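Local coordinates for endo-1,4-b-d-mannanase (Trichoderma reesei, PDB 1QNO), which hydrolyses internal beta-1,4-mannosidic linkages of mannan chains, probably by the double-displacement retaining mechanism of glycoside hydrolase family 5, at residues S40-I45 against E100-K105. Numbering follows the deposited sequence. Where two conformers were deposited one is given.
Sequences STFSHI and EQHNLK
Phe42 meets both His102 and Leu104 through CH-pi contacts. Its CB lies over one face of the imidazole, 4.0 Å from the centroid of the His102 ring, while its own ring receives Leu104 CD1 over one face, 3.7 Å from Phe42 CG. A flat, greasy ring suits this buried place, and the branched leucine reaches two partners: its other methyl, CD2, packs 4.2 Å from Ile45 CG2.

The polar side is where Ser43 OG and His102 NE2 approach, 2.9 Å apart in one of two Ser43 conformers, so tentatively. His102 CG sits beside its backbone N (chi1 -66°), which turns the imidazole toward helix 35-47. Ser43 OG hydrogen-bonds to Asp39 O one turn back, so a short serine suits this partly exposed edge; His102 ND1 is hydrogen-bonded to Ser98 O, which helps fix the ring's rotation. Histidine serves here as both a polar group and a flat surface; an alanine in its place would probably leave Phe42 CB without its aromatic cover and Ser98 O without this partner.

In the TIM barrel, helix 35-47 thus packs against the turn by which helix 89-101 leads into strand 105-109, with Phe42, Ile45 and Leu104 all reaching Val53 of the neighbouring parallel strand 52-54.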
loop_
_atom_site.group_PDB
_atom_site.type_symbol
_atom_site.label_atom_id
_atom_site.label_comp_id
_atom_site.label_asym_id
_atom_site.label_seq_id
_atom_site.Cartn_x
_atom_site.Cartn_y
_atom_site.Cartn_z
ATOM N N SER A 40 15.370 -11.496 8.635
ATOM C CA SER A 40 14.574 -12.553 9.290
ATOM C C SER A 40 13.106 -12.383 8.967
ATOM O O SER A 40 12.358 -13.354 8.758
ATOM C CB SER A 40 14.838 -12.591 10.781
ATOM O OG SER A 40 14.479 -11.374 11.420
ATOM N N THR A 41 12.560 -11.183 8.986
ATOM C CA THR A 41 11.171 -10.932 8.713
ATOM C C THR A 41 10.826 -11.329 7.274
ATOM O O THR A 41 9.832 -12.052 7.024
ATOM C CB THR A 41 10.821 -9.426 8.911
ATOM O OG1 THR A 41 11.144 -9.077 10.257
ATOM C CG2 THR A 41 9.359 -9.148 8.615
ATOM N N PHE A 42 11.727 -10.946 6.361
ATOM C CA PHE A 42 11.509 -11.327 4.979
ATOM C C PHE A 42 11.711 -12.836 4.742
ATOM O O PHE A 42 10.946 -13.335 3.913
ATOM C CB PHE A 42 12.341 -10.521 4.003
ATOM C CG PHE A 42 11.750 -9.166 3.697
ATOM C CD1 PHE A 42 10.604 -8.673 4.285
ATOM C CD2 PHE A 42 12.454 -8.374 2.774
ATOM C CE1 PHE A 42 10.107 -7.392 3.967
ATOM C CE2 PHE A 42 11.951 -7.125 2.438
ATOM C CZ PHE A 42 10.788 -6.640 3.041
ATOM N N SER A 43 12.621 -13.458 5.496
ATOM C CA SER A 43 12.727 -14.923 5.347
ATOM C C SER A 43 11.416 -15.599 5.736
ATOM O O SER A 43 10.875 -16.405 5.015
ATOM C CB SER A 43 13.875 -15.409 6.257
ATOM O OG SER A 43 15.060 -14.821 5.748
ATOM N N HIS A 44 10.755 -15.160 6.806
ATOM C CA HIS A 44 9.480 -15.691 7.294
ATOM C C HIS A 44 8.303 -15.496 6.345
ATOM O O HIS A 44 7.437 -16.354 6.142
ATOM C CB HIS A 44 9.186 -15.105 8.663
ATOM C CG HIS A 44 10.161 -15.334 9.776
ATOM N ND1 HIS A 44 10.261 -14.478 10.828
ATOM C CD2 HIS A 44 11.183 -16.270 9.860
ATOM C CE1 HIS A 44 11.279 -14.903 11.596
ATOM N NE2 HIS A 44 11.830 -15.970 11.006
ATOM N N ILE A 45 8.231 -14.268 5.754
ATOM C CA ILE A 45 7.206 -13.932 4.781
ATOM C C ILE A 45 7.360 -14.846 3.541
ATOM O O ILE A 45 6.379 -15.441 3.071
ATOM C CB ILE A 45 7.278 -12.440 4.365
ATOM C CG1 ILE A 45 6.933 -11.557 5.552
ATOM C CG2 ILE A 45 6.286 -12.152 3.200
ATOM C CD1 ILE A 45 6.936 -10.063 5.386
ATOM N N GLU A 100 14.863 -8.307 -3.034
ATOM C CA GLU A 100 15.495 -8.959 -4.227
ATOM C C GLU A 100 16.073 -10.309 -3.803
ATOM O O GLU A 100 15.913 -11.363 -4.435
ATOM C CB GLU A 100 16.603 -8.108 -4.808
ATOM C CG GLU A 100 16.245 -6.729 -5.368
ATOM C CD GLU A 100 17.441 -5.862 -5.735
ATOM O OE1 GLU A 100 18.587 -6.047 -5.230
ATOM O OE2 GLU A 100 17.221 -4.930 -6.557
ATOM N N GLN A 101 16.746 -10.301 -2.653
ATOM C CA GLN A 101 17.364 -11.527 -2.181
ATOM C C GLN A 101 16.366 -12.619 -1.827
ATOM O O GLN A 101 16.688 -13.807 -2.031
ATOM C CB GLN A 101 18.264 -11.238 -0.972
ATOM C CG GLN A 101 19.505 -10.429 -1.353
ATOM C CD GLN A 101 20.421 -10.113 -0.179
ATOM O OE1 GLN A 101 21.332 -9.297 -0.324
ATOM N NE2 GLN A 101 20.156 -10.748 0.982
ATOM N N HIS A 102 15.229 -12.279 -1.286
ATOM C CA HIS A 102 14.249 -13.223 -0.770
ATOM C C HIS A 102 13.157 -13.533 -1.757
ATOM O O HIS A 102 12.139 -14.112 -1.401
ATOM C CB HIS A 102 13.641 -12.785 0.594
ATOM C CG HIS A 102 14.599 -12.761 1.727
ATOM N ND1 HIS A 102 15.369 -11.672 2.029
ATOM C CD2 HIS A 102 14.958 -13.743 2.655
ATOM C CE1 HIS A 102 16.173 -11.946 3.109
ATOM N NE2 HIS A 102 15.933 -13.194 3.465
ATOM N N ASN A 103 13.323 -13.043 -2.981
ATOM C CA ASN A 103 12.301 -13.300 -3.991
ATOM C C ASN A 103 10.925 -12.692 -3.672
ATOM O O ASN A 103 9.877 -13.300 -3.959
ATOM C CB ASN A 103 12.186 -14.823 -4.212
ATOM C CG ASN A 103 13.545 -15.334 -4.754
ATOM O OD1 ASN A 103 14.180 -14.656 -5.564
ATOM N ND2 ASN A 103 13.950 -16.497 -4.282
ATOM N N LEU A 104 10.935 -11.525 -3.060
ATOM C CA LEU A 104 9.715 -10.810 -2.764
ATOM C C LEU A 104 9.588 -9.548 -3.616
ATOM O O LEU A 104 10.594 -8.970 -4.018
ATOM C CB LEU A 104 9.708 -10.422 -1.263
ATOM C CG LEU A 104 9.698 -11.616 -0.294
ATOM C CD1 LEU A 104 9.903 -11.124 1.129
ATOM C CD2 LEU A 104 8.428 -12.453 -0.443
ATOM N N LYS A 105 8.343 -9.093 -3.814
ATOM C CA LYS A 105 8.071 -7.846 -4.538
ATOM C C LYS A 105 7.405 -6.854 -3.563
ATOM O O LYS A 105 6.700 -7.264 -2.624
ATOM C CB LYS A 105 7.073 -8.115 -5.674
ATOM C CG LYS A 105 7.389 -9.305 -6.604
ATOM C CD LYS A 105 8.723 -9.119 -7.258
ATOM C CE LYS A 105 9.018 -10.091 -8.401
ATOM N NZ LYS A 105 10.464 -10.114 -8.726
#